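Local atomic coordinates of peroxisomal fatty acid beta-oxidation multifunctional protein MFP2 (PDB entry 2WTB), a protein that carries out enoyl-CoA hydration and 3-hydroxyacyl-CoA dehydrogenation in peroxisomal fatty acid beta-oxidation, acting during seed germination and in benzoic acid biosynthesis. Residues 27-33 with 63-69; 7-11 with 21-25; 503-507 with 558-563; 494-500 with 553-558. All coordinates share one frame; numbering follows the deposited sequence.

Contact 1. Residues 27-33 with 63-69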
loop_
_atom_site.group_PDB
_atom_site.type_symbol
_atom_site.label_atom_id
_atom_site.label_comp_id
_atom_site.label_asym_id
_atom_site.label_seq_id
_atom_site.Cartn_x
_atom_site.Cartn_y
_atom_site.Cartn_z
ATOM N N PRO A 27 -12.735 9.872 -13.001
ATOM C CA PRO A 27 -11.927 9.063 -13.923
ATOM C C PRO A 27 -12.481 7.668 -14.213
ATOM O O PRO A 27 -12.362 7.198 -15.345
ATOM C CB PRO A 27 -10.587 8.922 -13.182
ATOM C CG PRO A 27 -10.643 9.900 -12.040
ATOM C CD PRO A 27 -12.083 10.008 -11.692
ATOM N N VAL A 28 -13.060 7.010 -13.213
ATOM C CA VAL A 28 -13.468 5.615 -13.370
ATOM C C VAL A 28 -14.968 5.386 -13.215
ATOM O O VAL A 28 -15.402 4.267 -12.938
ATOM C CB VAL A 28 -12.734 4.698 -12.373
ATOM C CG1 VAL A 28 -11.233 4.742 -12.620
ATOM C CG2 VAL A 28 -13.068 5.095 -10.939
ATOM N N ASN A 29 -15.755 6.440 -13.393
ATOM C CA ASN A 29 -17.207 6.333 -13.296
ATOM C C ASN A 29 -17.677 5.775 -11.954
ATOM O O ASN A 29 -18.527 4.886 -11.909
ATOM C CB ASN A 29 -17.761 5.482 -14.440
ATOM C CG ASN A 29 -17.516 6.104 -15.801
ATOM O OD1 ASN A 29 -17.763 7.291 -16.007
ATOM N ND2 ASN A 29 -17.032 5.301 -16.738
ATOM N N SER A 30 -17.123 6.301 -10.866
ATOM C CA SER A 30 -17.535 5.889 -9.531
ATOM C C SER A 30 -18.997 6.243 -9.291
ATOM O O SER A 30 -19.509 7.216 -9.842
ATOM C CB SER A 30 -16.652 6.540 -8.465
ATOM O OG SER A 30 -15.347 5.990 -8.481
ATOM N N LEU A 31 -19.665 5.445 -8.464
ATOM C CA LEU A 31 -21.080 5.648 -8.186
ATOM C C LEU A 31 -21.309 6.696 -7.105
ATOM O O LEU A 31 -21.516 6.361 -5.938
ATOM C CB LEU A 31 -21.738 4.332 -7.771
ATOM C CG LEU A 31 -21.751 3.200 -8.797
ATOM C CD1 LEU A 31 -22.422 1.974 -8.203
ATOM C CD2 LEU A 31 -22.452 3.634 -10.078
ATOM N N SER A 32 -21.271 7.964 -7.492
ATOM C CA SER A 32 -21.632 9.037 -6.579
ATOM C C SER A 32 -23.140 9.014 -6.367
ATOM O O SER A 32 -23.867 8.356 -7.112
ATOM C CB SER A 32 -21.216 10.387 -7.154
ATOM O OG SER A 32 -21.973 10.689 -8.312
ATOM N N PHE A 33 -23.611 9.730 -5.353
ATOM C CA PHE A 33 -25.045 9.849 -5.128
ATOM C C PHE A 33 -25.699 10.474 -6.349
ATOM O O PHE A 33 -26.786 10.069 -6.758
ATOM C CB PHE A 33 -25.337 10.687 -3.882
ATOM C CG PHE A 33 -25.003 9.992 -2.596
ATOM C CD1 PHE A 33 -25.681 8.843 -2.221
ATOM C CD2 PHE A 33 -24.016 10.486 -1.761
ATOM C CE1 PHE A 33 -25.377 8.197 -1.039
ATOM C CE2 PHE A 33 -23.708 9.844 -0.575
ATOM C CZ PHE A 33 -24.390 8.698 -0.213
ATOM N N ARG A 63 -15.248 1.818 -19.496
ATOM C CA ARG A 63 -15.154 1.460 -18.082
ATOM C C ARG A 63 -16.532 1.488 -17.441
ATOM O O ARG A 63 -17.218 2.510 -17.483
ATOM C CB ARG A 63 -14.227 2.420 -17.337
ATOM C CG ARG A 63 -12.757 2.243 -17.654
ATOM C CD ARG A 63 -11.927 3.322 -16.993
ATOM N NE ARG A 63 -10.505 3.149 -17.269
ATOM C CZ ARG A 63 -9.589 4.092 -17.075
ATOM N NH1 ARG A 63 -9.947 5.279 -16.605
ATOM N NH2 ARG A 63 -8.316 3.848 -17.353
ATOM N N PHE A 64 -16.933 0.368 -16.848
ATOM C CA PHE A 64 -18.249 0.274 -16.228
ATOM C C PHE A 64 -18.367 1.176 -14.999
ATOM O O PHE A 64 -19.103 2.165 -15.021
ATOM C CB PHE A 64 -18.589 -1.176 -15.871
ATOM C CG PHE A 64 -20.030 -1.384 -15.516
ATOM C CD1 PHE A 64 -21.002 -1.402 -16.500
ATOM C CD2 PHE A 64 -20.417 -1.545 -14.196
ATOM C CE1 PHE A 64 -22.333 -1.585 -16.177
ATOM C CE2 PHE A 64 -21.746 -1.730 -13.866
ATOM C CZ PHE A 64 -22.706 -1.751 -14.857
ATOM N N SER A 65 -17.642 0.836 -13.937
ATOM C CA SER A 65 -17.674 1.618 -12.701
ATOM C C SER A 65 -16.640 1.118 -11.695
ATOM O O SER A 65 -16.626 -0.059 -11.335
ATOM C CB SER A 65 -19.070 1.591 -12.077
ATOM O OG SER A 65 -19.127 2.413 -10.926
ATOM N N GLY A 66 -15.786 2.024 -11.232
ATOM C CA GLY A 66 -14.658 1.651 -10.399
ATOM C C GLY A 66 -14.927 1.559 -8.910
ATOM O O GLY A 66 -14.061 1.128 -8.149
ATOM N N GLY A 67 -16.117 1.965 -8.483
ATOM C CA GLY A 67 -16.457 1.908 -7.074
ATOM C C GLY A 67 -17.287 3.084 -6.605
ATOM O O GLY A 67 -18.188 3.534 -7.311
ATOM N N PHE A 68 -16.984 3.578 -5.407
ATOM C CA PHE A 68 -17.718 4.703 -4.836
ATOM C C PHE A 68 -16.902 5.992 -4.914
ATOM O O PHE A 68 -15.671 5.962 -4.884
ATOM C CB PHE A 68 -18.118 4.410 -3.388
ATOM C CG PHE A 68 -19.329 5.172 -2.928
ATOM C CD1 PHE A 68 -20.598 4.789 -3.330
ATOM C CD2 PHE A 68 -19.200 6.269 -2.091
ATOM C CE1 PHE A 68 -21.716 5.485 -2.910
ATOM C CE2 PHE A 68 -20.315 6.969 -1.667
ATOM C CZ PHE A 68 -21.574 6.576 -2.076
ATOM N N ASP A 69 -17.599 7.120 -5.011
ATOM C CA ASP A 69 -16.958 8.412 -5.231
ATOM C C ASP A 69 -16.055 8.825 -4.073
ATOM O O ASP A 69 -16.284 8.444 -2.925
ATOM C CB ASP A 69 -18.010 9.493 -5.484
ATOM C CG ASP A 69 -17.439 10.708 -6.184
ATOM O OD1 ASP A 69 -16.387 10.572 -6.844
ATOM O OD2 ASP A 69 -18.042 11.797 -6.078
#
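Two backbone carbonyls grip the side-chain nitrogen of Asn29: ND2 donates to Arg63 O at 2.9 Å, tilted from the plane of that carbonyl, and also to Ala60 O. The other half of the amide, OD1, accepts from Asn25 N, so a single flat group with both a donor and an acceptor ties three loop positions together. CG lies anti to the carbonyl carbon (chi1 -64°), which swings the amide toward 63-69. A leucine in its place would probably leave the carbonyls of Arg63 and Ala60 and the N-H of Asn25 without this partner. Further along, Ser65 OG donates to Asn29 O (2.7 Å), Gly66 N to Val28 O (2.8 Å), and Leu31 N reaches Gly67 O in a nearly straight bond (172°). Glycine suits position 66 because a beta carbon would collide with Val28 CG2, and position 67 because its backbone angles would jam one against the preceding carbonyl. At the far end Phe68 turns its edge to the face of Phe33, a T-shaped pair with centroids 5.6 Å apart. Leu31 and Gly67 lie about 6 Å from the side chains of Glu119 and Glu139 respectively, the residues predicted to be catalytic. Polar bonds to main-chain atoms are thus likely to hold the shape of two loops beside the probable crotonase-type active site.

Contact 2. Residues 7-11 with 21-25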
loop_
_atom_site.group_PDB
_atom_site.type_symbol
_atom_site.label_atom_id
_atom_site.label_comp_id
_atom_site.label_asym_id
_atom_site.label_seq_id
_atom_site.Cartn_x
_atom_site.Cartn_y
_atom_site.Cartn_z
ATOM N N GLY A 7 -20.952 13.425 -10.887
ATOM C CA GLY A 7 -21.120 12.931 -12.242
ATOM C C GLY A 7 -22.579 12.844 -12.649
ATOM O O GLY A 7 -23.453 13.384 -11.972
ATOM N N LYS A 8 -22.846 12.156 -13.755
ATOM C CA LYS A 8 -24.204 12.043 -14.269
ATOM C C LYS A 8 -24.440 10.709 -14.969
ATOM O O LYS A 8 -23.593 9.817 -14.932
ATOM C CB LYS A 8 -24.494 13.187 -15.242
ATOM C CG LYS A 8 -23.627 13.163 -16.493
ATOM C CD LYS A 8 -23.952 14.324 -17.426
ATOM C CE LYS A 8 -22.974 14.390 -18.594
ATOM N NZ LYS A 8 -23.334 15.446 -19.582
ATOM N N THR A 9 -25.606 10.584 -15.597
ATOM C CA THR A 9 -25.915 9.442 -16.450
ATOM C C THR A 9 -26.739 9.915 -17.637
ATOM O O THR A 9 -27.540 10.841 -17.516
ATOM C CB THR A 9 -26.721 8.364 -15.709
ATOM O OG1 THR A 9 -28.027 8.867 -15.403
ATOM C CG2 THR A 9 -26.017 7.946 -14.424
ATOM N N VAL A 10 -26.542 9.278 -18.785
ATOM C CA VAL A 10 -27.325 9.592 -19.972
ATOM C C VAL A 10 -28.076 8.354 -20.447
ATOM O O VAL A 10 -27.489 7.281 -20.587
ATOM C CB VAL A 10 -26.435 10.122 -21.114
ATOM C CG1 VAL A 10 -27.218 10.175 -22.418
ATOM C CG2 VAL A 10 -25.872 11.495 -20.762
ATOM N N MET A 11 -29.376 8.503 -20.682
ATOM C CA MET A 11 -30.193 7.391 -21.160
ATOM C C MET A 11 -30.716 7.650 -22.568
ATOM O O MET A 11 -31.222 8.732 -22.862
ATOM C CB MET A 11 -31.360 7.123 -20.205
ATOM C CG MET A 11 -32.424 6.192 -20.770
ATOM S SD MET A 11 -33.865 6.024 -19.693
ATOM C CE MET A 11 -33.361 4.667 -18.649
ATOM N N ILE A 21 -28.309 3.083 -20.567
ATOM C CA ILE A 21 -27.895 4.086 -19.595
ATOM C C ILE A 21 -26.382 4.080 -19.431
ATOM O O ILE A 21 -25.800 3.067 -19.038
ATOM C CB ILE A 21 -28.537 3.827 -18.221
ATOM C CG1 ILE A 21 -30.057 3.740 -18.350
ATOM C CG2 ILE A 21 -28.139 4.906 -17.225
ATOM C CD1 ILE A 21 -30.748 3.490 -17.038
ATOM N N THR A 22 -25.747 5.212 -19.729
ATOM C CA THR A 22 -24.295 5.327 -19.616
ATOM C C THR A 22 -23.888 6.050 -18.339
ATOM O O THR A 22 -24.321 7.173 -18.084
ATOM C CB THR A 22 -23.676 6.067 -20.822
ATOM O OG1 THR A 22 -24.121 5.467 -22.045
ATOM C CG2 THR A 22 -22.153 6.011 -20.759
ATOM N N LEU A 23 -23.052 5.399 -17.537
ATOM C CA LEU A 23 -22.536 6.005 -16.319
ATOM C C LEU A 23 -21.376 6.930 -16.658
ATOM O O LEU A 23 -20.370 6.501 -17.223
ATOM C CB LEU A 23 -22.086 4.928 -15.330
ATOM C CG LEU A 23 -23.091 3.815 -15.010
ATOM C CD1 LEU A 23 -22.454 2.768 -14.109
ATOM C CD2 LEU A 23 -24.357 4.375 -14.376
ATOM N N ILE A 24 -21.520 8.203 -16.310
ATOM C CA ILE A 24 -20.532 9.205 -16.684
ATOM C C ILE A 24 -20.013 9.984 -15.478
ATOM O O ILE A 24 -20.632 10.952 -15.038
ATOM C CB ILE A 24 -21.111 10.195 -17.711
ATOM C CG1 ILE A 24 -21.746 9.437 -18.876
ATOM C CG2 ILE A 24 -20.033 11.139 -18.209
ATOM C CD1 ILE A 24 -22.350 10.337 -19.923
ATOM N N ASN A 25 -18.871 9.558 -14.952
ATOM C CA ASN A 25 -18.243 10.244 -13.833
ATOM C C ASN A 25 -16.754 9.924 -13.735
ATOM O O ASN A 25 -16.337 9.139 -12.882
ATOM C CB ASN A 25 -18.949 9.896 -12.522
ATOM C CG ASN A 25 -18.433 10.709 -11.351
ATOM O OD1 ASN A 25 -18.037 11.863 -11.512
ATOM N ND2 ASN A 25 -18.435 10.110 -10.165
HETATM O O HOH W 1 -26.416 5.988 -23.269
#
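Lys8 to Met11 run antiparallel to Ile21 to Ile24 at 160°, with Lys8-Ile24 and Val10-Thr22 as hydrogen-bonded pairs and Thr9-Leu23 and Met11-Ile21 as non-hydrogen-bonded ones. The bonds Lys8 N to Ile24 O and Thr22 N to Val10 O, both 2.8 Å, are nearly straight. One face carries Thr9, Met11, Ile21 and Leu23. Met11 is extended as far as SD and then bends (chi3 -88°), which brings its CE back across the CD1 end of Ile21. Thr9 lays CG2 alongside Leu23 CD2 at 3.9 Å and turns OG1 to Asn42 ND2 of helix 33-46, the helix that covers this face. The two strands form the beta hairpin at the margin of the crotonase domain's six-stranded sheet, strand 8-13 outermost and strand 18-24 lying between it and strand 54-59. On the opposite face, Val10 CG2 touches Ile24 CD1 (3.8 Å) as the two branched side chains pass obliquely, and the aliphatic start of Lys8 lies beside Ile24. A water donates to Val10 O at 3.2 Å and also hydrogen-bonds Thr22 OG1 at 2.7 Å, a suitable partner for a partly exposed threonine.

Contact 3. Residues 503-507 with 558-563; sequences FPYTQ and FSERTY
Phe503 sets CE1 of its ring against the methyl of Thr562, CE1 to CG2 3.4 Å, the two side chains crossing at about a right angle. Farther round the same ring, CE2 comes to 4.4 Å from Phe558 CD1, and Arg561 O lies near the ring plane at its edge. One turn on, Gln507 reaches across to the same loop: CG stands anti to the carbonyl carbon (chi1 -65°) and the chain is extended beyond it, which carries the amide over. There OE1 accepts the backbone N-H of Tyr563 at 2.8 Å with an N-H...O angle of 160°. The donor sits well above the plane of the amide carbonyl, 58° out of it, and so does not use a lone pair. OE1 also lies 3.1 Å from Thr562 CA, and the carbon CD meets the edge of the Phe503 ring, so that ring and loop close in on the amide from different directions. A leucine at Gln507 would probably leave the Tyr563 N-H without this acceptor and the loop without its polar tie to the helix. Within the loop, Arg561 lays its guanidinium over a face of the Phe558 ring, NH2 3.7 Å above the plane, while the same nitrogen is salt-bridged to Glu638 of helix 624-644. Phe503 also stacks with Phe554. The contact pins the turn that follows helix 544-557 onto helix 498-514 in the all-helical C-terminal domain of the 3-hydroxyacyl-CoA dehydrogenase family.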
loop_
_atom_site.group_PDB
_atom_site.type_symbol
_atom_site.label_atom_id
_atom_site.label_comp_id
_atom_site.label_asym_id
_atom_site.label_seq_id
_atom_site.Cartn_x
_atom_site.Cartn_y
_atom_site.Cartn_z
ATOM N N PHE A 503 15.377 4.611 14.260
ATOM C CA PHE A 503 16.631 4.293 14.934
ATOM C C PHE A 503 16.477 4.226 16.460
ATOM O O PHE A 503 17.131 3.409 17.106
ATOM C CB PHE A 503 17.778 5.223 14.501
ATOM C CG PHE A 503 17.936 6.453 15.353
ATOM C CD1 PHE A 503 18.456 6.366 16.635
ATOM C CD2 PHE A 503 17.599 7.702 14.857
ATOM C CE1 PHE A 503 18.609 7.498 17.415
ATOM C CE2 PHE A 503 17.752 8.838 15.629
ATOM C CZ PHE A 503 18.259 8.736 16.910
ATOM N N PRO A 504 15.609 5.079 17.039
ATOM C CA PRO A 504 15.351 5.011 18.484
ATOM C C PRO A 504 14.624 3.725 18.875
ATOM O O PRO A 504 14.815 3.210 19.975
ATOM C CB PRO A 504 14.441 6.220 18.736
ATOM C CG PRO A 504 14.667 7.126 17.577
ATOM C CD PRO A 504 14.913 6.218 16.417
ATOM N N TYR A 505 13.789 3.233 17.966
ATOM C CA TYR A 505 13.044 1.990 18.137
ATOM C C TYR A 505 13.891 0.886 18.760
ATOM O O TYR A 505 13.606 0.418 19.863
ATOM C CB TYR A 505 12.531 1.551 16.768
ATOM C CG TYR A 505 11.685 0.302 16.727
ATOM C CD1 TYR A 505 10.456 0.243 17.370
ATOM C CD2 TYR A 505 12.094 -0.803 15.993
ATOM C CE1 TYR A 505 9.674 -0.895 17.307
ATOM C CE2 TYR A 505 11.321 -1.942 15.923
ATOM C CZ TYR A 505 10.113 -1.985 16.580
ATOM O OH TYR A 505 9.346 -3.123 16.504
ATOM N N THR A 506 14.937 0.477 18.051
ATOM C CA THR A 506 15.808 -0.599 18.515
ATOM C C THR A 506 16.599 -0.246 19.776
ATOM O O THR A 506 16.825 -1.099 20.631
ATOM C CB THR A 506 16.777 -1.047 17.407
ATOM O OG1 THR A 506 16.107 -1.969 16.540
ATOM C CG2 THR A 506 17.998 -1.726 18.002
ATOM N N GLN A 507 17.019 1.008 19.892
ATOM C CA GLN A 507 17.814 1.430 21.041
ATOM C C GLN A 507 16.979 1.500 22.315
ATOM O O GLN A 507 17.453 1.142 23.393
ATOM C CB GLN A 507 18.492 2.773 20.766
ATOM C CG GLN A 507 19.527 2.716 19.654
ATOM C CD GLN A 507 20.158 4.065 19.372
ATOM O OE1 GLN A 507 20.007 5.008 20.149
ATOM N NE2 GLN A 507 20.868 4.165 18.252
ATOM N N PHE A 558 23.981 12.107 16.481
ATOM C CA PHE A 558 23.021 12.440 17.529
ATOM C C PHE A 558 23.392 11.741 18.834
ATOM O O PHE A 558 22.545 11.119 19.474
ATOM C CB PHE A 558 21.602 12.034 17.120
ATOM C CG PHE A 558 21.187 12.535 15.766
ATOM C CD1 PHE A 558 20.992 11.651 14.717
ATOM C CD2 PHE A 558 20.983 13.887 15.542
ATOM C CE1 PHE A 558 20.604 12.104 13.470
ATOM C CE2 PHE A 558 20.597 14.346 14.296
ATOM C CZ PHE A 558 20.406 13.454 13.259
ATOM N N SER A 559 24.658 11.850 19.224
ATOM C CA SER A 559 25.174 11.148 20.399
ATOM C C SER A 559 24.316 11.323 21.656
ATOM O O SER A 559 24.041 10.355 22.365
ATOM C CB SER A 559 26.613 11.580 20.685
ATOM O OG SER A 559 26.701 12.984 20.846
ATOM N N GLU A 560 23.897 12.554 21.927
ATOM C CA GLU A 560 23.148 12.856 23.145
ATOM C C GLU A 560 21.697 12.381 23.080
ATOM O O GLU A 560 20.883 12.733 23.933
ATOM C CB GLU A 560 23.195 14.356 23.441
ATOM N N ARG A 561 21.380 11.579 22.070
ATOM C CA ARG A 561 20.021 11.090 21.871
ATOM C C ARG A 561 20.016 9.606 21.534
ATOM O O ARG A 561 18.974 9.041 21.205
ATOM C CB ARG A 561 19.337 11.863 20.741
ATOM C CG ARG A 561 18.811 13.229 21.134
ATOM C CD ARG A 561 18.643 14.107 19.907
ATOM N NE ARG A 561 18.078 13.369 18.779
ATOM C CZ ARG A 561 18.049 13.824 17.531
ATOM N NH1 ARG A 561 18.555 15.015 17.245
ATOM N NH2 ARG A 561 17.518 13.088 16.565
ATOM N N THR A 562 21.185 8.981 21.607
ATOM C CA THR A 562 21.317 7.581 21.227
ATOM C C THR A 562 21.914 6.740 22.349
ATOM O O THR A 562 22.529 7.268 23.277
ATOM C CB THR A 562 22.181 7.418 19.957
ATOM O OG1 THR A 562 23.518 7.856 20.224
ATOM C CG2 THR A 562 21.609 8.235 18.810
ATOM N N TYR A 563 21.726 5.428 22.256
ATOM C CA TYR A 563 22.296 4.501 23.225
ATOM C C TYR A 563 22.990 3.337 22.528
ATOM O O TYR A 563 22.340 2.500 21.900
ATOM C CB TYR A 563 21.219 3.975 24.175
ATOM C CG TYR A 563 21.762 3.037 25.227
ATOM C CD1 TYR A 563 22.421 3.526 26.345
ATOM C CD2 TYR A 563 21.624 1.660 25.098
ATOM C CE1 TYR A 563 22.923 2.674 27.306
ATOM C CE2 TYR A 563 22.122 0.800 26.054
ATOM C CZ TYR A 563 22.771 1.312 27.156
ATOM O OH TYR A 563 23.272 0.462 28.115
#

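Contact 4. Residues 494-500 with 553-558; sequences TGFAVNR and QFIENF
Thr494 is wedged between the side chains of Gln553, Asn557 and Phe558. Its methyl, anti to the backbone N (chi1 -54° for OG1), slides past Gln553 in the opposite direction, CG2 to CG 3.4 Å, and its CB packs on Phe558 CE1 at 3.5 Å. OG1 turns to Asn557 and takes a weak bond from its ND2 (2.9 Å), so the small branched threonine offers carbon surface and hydroxyl at once. The Phe554 ring reaches in against Gly495 and Arg500, its CE2 3.4 Å from Arg500 CA and 3.7 Å from Gly495 CA. A beta carbon on Gly495 would run into that ring, and Gly495 adopts a positive phi that glycine accommodates most easily. Arg500 runs extended past Phe554 and then crosses Phe558 at about a right angle, while guanidinium and ring planes stay only 15° apart. Phe558 CZ sits 4.0 Å above one face of the guanidinium, offset toward the rim. The charge is matched by Glu638 and Glu645, salt-bridged to NE and NH1. This is the joint where the chain leaves strand 486-491 of the NAD-binding, Rossmann-type domain and enters helix 498-514, packed against the end of helix 544-557 in the helical C-terminal dehydrogenase domain.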
loop_
_atom_site.group_PDB
_atom_site.type_symbol
_atom_site.label_atom_id
_atom_site.label_comp_id
_atom_site.label_asym_id
_atom_site.label_seq_id
_atom_site.Cartn_x
_atom_site.Cartn_y
_atom_site.Cartn_z
ATOM N N THR A 494 21.056 12.905 8.183
ATOM C CA THR A 494 21.390 11.610 8.759
ATOM C C THR A 494 20.197 10.655 8.761
ATOM O O THR A 494 19.240 10.850 9.507
ATOM C CB THR A 494 21.906 11.770 10.199
ATOM O OG1 THR A 494 22.991 12.707 10.216
ATOM C CG2 THR A 494 22.375 10.434 10.749
ATOM N N GLY A 495 20.258 9.629 7.915
ATOM C CA GLY A 495 19.225 8.609 7.870
ATOM C C GLY A 495 17.944 9.038 7.173
ATOM O O GLY A 495 16.913 8.369 7.286
ATOM N N PHE A 496 18.009 10.153 6.454
ATOM C CA PHE A 496 16.857 10.679 5.729
ATOM C C PHE A 496 15.583 10.673 6.577
ATOM O O PHE A 496 15.485 11.402 7.565
ATOM C CB PHE A 496 16.641 9.901 4.430
ATOM C CG PHE A 496 17.909 9.628 3.672
ATOM C CD1 PHE A 496 18.828 10.639 3.447
ATOM C CD2 PHE A 496 18.178 8.363 3.179
ATOM C CE1 PHE A 496 19.997 10.393 2.750
ATOM C CE2 PHE A 496 19.346 8.109 2.478
ATOM C CZ PHE A 496 20.257 9.126 2.265
ATOM N N ALA A 497 14.614 9.849 6.192
ATOM C CA ALA A 497 13.338 9.787 6.904
ATOM C C ALA A 497 13.093 8.441 7.583
ATOM O O ALA A 497 12.911 8.376 8.795
ATOM C CB ALA A 497 12.188 10.119 5.966
ATOM N N VAL A 498 13.089 7.372 6.792
ATOM C CA VAL A 498 12.733 6.044 7.288
ATOM C C VAL A 498 13.670 5.532 8.382
ATOM O O VAL A 498 13.238 5.260 9.501
ATOM C CB VAL A 498 12.683 5.015 6.143
ATOM C CG1 VAL A 498 12.339 3.638 6.685
ATOM C CG2 VAL A 498 11.677 5.451 5.090
ATOM N N ASN A 499 14.951 5.398 8.054
ATOM C CA ASN A 499 15.930 4.883 9.004
ATOM C C ASN A 499 16.139 5.786 10.214
ATOM O O ASN A 499 16.285 5.304 11.333
ATOM C CB ASN A 499 17.264 4.610 8.308
ATOM C CG ASN A 499 17.196 3.419 7.377
ATOM O OD1 ASN A 499 18.146 3.130 6.650
ATOM N ND2 ASN A 499 16.068 2.719 7.395
ATOM N N ARG A 500 16.155 7.096 9.989
ATOM C CA ARG A 500 16.302 8.043 11.089
ATOM C C ARG A 500 15.100 7.975 12.024
ATOM O O ARG A 500 15.218 8.181 13.229
ATOM C CB ARG A 500 16.462 9.470 10.564
ATOM C CG ARG A 500 16.515 10.507 11.671
ATOM C CD ARG A 500 16.474 11.921 11.129
ATOM N NE ARG A 500 16.385 12.900 12.209
ATOM C CZ ARG A 500 16.246 14.207 12.021
ATOM N NH1 ARG A 500 16.182 14.699 10.791
ATOM N NH2 ARG A 500 16.171 15.023 13.063
ATOM N N GLN A 553 25.687 5.473 12.161
ATOM C CA GLN A 553 25.421 6.784 11.582
ATOM C C GLN A 553 24.820 7.752 12.599
ATOM O O GLN A 553 25.217 8.914 12.672
ATOM C CB GLN A 553 24.485 6.637 10.380
ATOM C CG GLN A 553 24.289 7.905 9.573
ATOM C CD GLN A 553 23.379 7.695 8.379
ATOM O OE1 GLN A 553 22.885 6.591 8.147
ATOM N NE2 GLN A 553 23.152 8.757 7.613
ATOM N N PHE A 554 23.869 7.264 13.388
ATOM C CA PHE A 554 23.143 8.111 14.329
ATOM C C PHE A 554 23.900 8.307 15.638
ATOM O O PHE A 554 23.798 9.358 16.272
ATOM C CB PHE A 554 21.759 7.525 14.602
ATOM C CG PHE A 554 21.006 7.163 13.358
ATOM C CD1 PHE A 554 20.963 5.850 12.917
ATOM C CD2 PHE A 554 20.356 8.134 12.619
ATOM C CE1 PHE A 554 20.275 5.511 11.768
ATOM C CE2 PHE A 554 19.667 7.803 11.470
ATOM C CZ PHE A 554 19.625 6.489 11.045
ATOM N N ILE A 555 24.654 7.291 16.041
ATOM C CA ILE A 555 25.470 7.378 17.244
ATOM C C ILE A 555 26.457 8.537 17.149
ATOM O O ILE A 555 26.803 9.159 18.154
ATOM C CB ILE A 555 26.255 6.075 17.484
ATOM C CG1 ILE A 555 25.297 4.895 17.657
ATOM C CG2 ILE A 555 27.161 6.211 18.697
ATOM C CD1 ILE A 555 25.994 3.575 17.917
ATOM N N GLU A 556 26.898 8.830 15.929
ATOM C CA GLU A 556 27.935 9.830 15.703
ATOM C C GLU A 556 27.377 11.222 15.412
ATOM O O GLU A 556 28.070 12.222 15.591
ATOM C CB GLU A 556 28.864 9.383 14.571
ATOM C CG GLU A 556 29.599 8.082 14.867
ATOM C CD GLU A 556 30.408 7.580 13.686
ATOM O OE1 GLU A 556 30.255 8.135 12.578
ATOM O OE2 GLU A 556 31.196 6.628 13.869
ATOM N N ASN A 557 26.123 11.286 14.974
ATOM C CA ASN A 557 25.504 12.566 14.638
ATOM C C ASN A 557 24.453 13.029 15.648
ATOM O O ASN A 557 24.077 14.202 15.669
ATOM C CB ASN A 557 24.909 12.524 13.227
ATOM C CG ASN A 557 25.973 12.414 12.151
ATOM O OD1 ASN A 557 27.111 12.842 12.340
ATOM N ND2 ASN A 557 25.605 11.843 11.011
ATOM N N PHE A 558 23.981 12.107 16.481
ATOM C CA PHE A 558 23.021 12.440 17.529
ATOM C C PHE A 558 23.392 11.741 18.834
ATOM O O PHE A 558 22.545 11.119 19.474
ATOM C CB PHE A 558 21.602 12.034 17.120
ATOM C CG PHE A 558 21.187 12.535 15.766
ATOM C CD1 PHE A 558 20.992 11.651 14.717
ATOM C CD2 PHE A 558 20.983 13.887 15.542
ATOM C CE1 PHE A 558 20.604 12.104 13.470
ATOM C CE2 PHE A 558 20.597 14.346 14.296
ATOM C CZ PHE A 558 20.406 13.454 13.259
#

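How the contacts relate
From the N terminus, contact 2 closes first, a beta hairpin with nine residues between its segments, five of them still strand. Contact 1 follows in series and closes a 29-residue loop containing helix 33-46 and strand 54-59. The two adjoin, Asn25 ND2 lying 3.1 Å from Ser30 O, and tie the edge of the crotonase sheet to the loops beside the predicted active site. Contacts 3 and 4 belong to the dehydrogenase part; the centres of contacts 1 and 3 lie about 48 Å apart. Segments of contacts 3 and 4 alternate, so their loops cross, sharing Phe558. Contact 4 joins the start of helix 498-514 to the end of helix 544-557, contact 3 its next turn to the loop beyond.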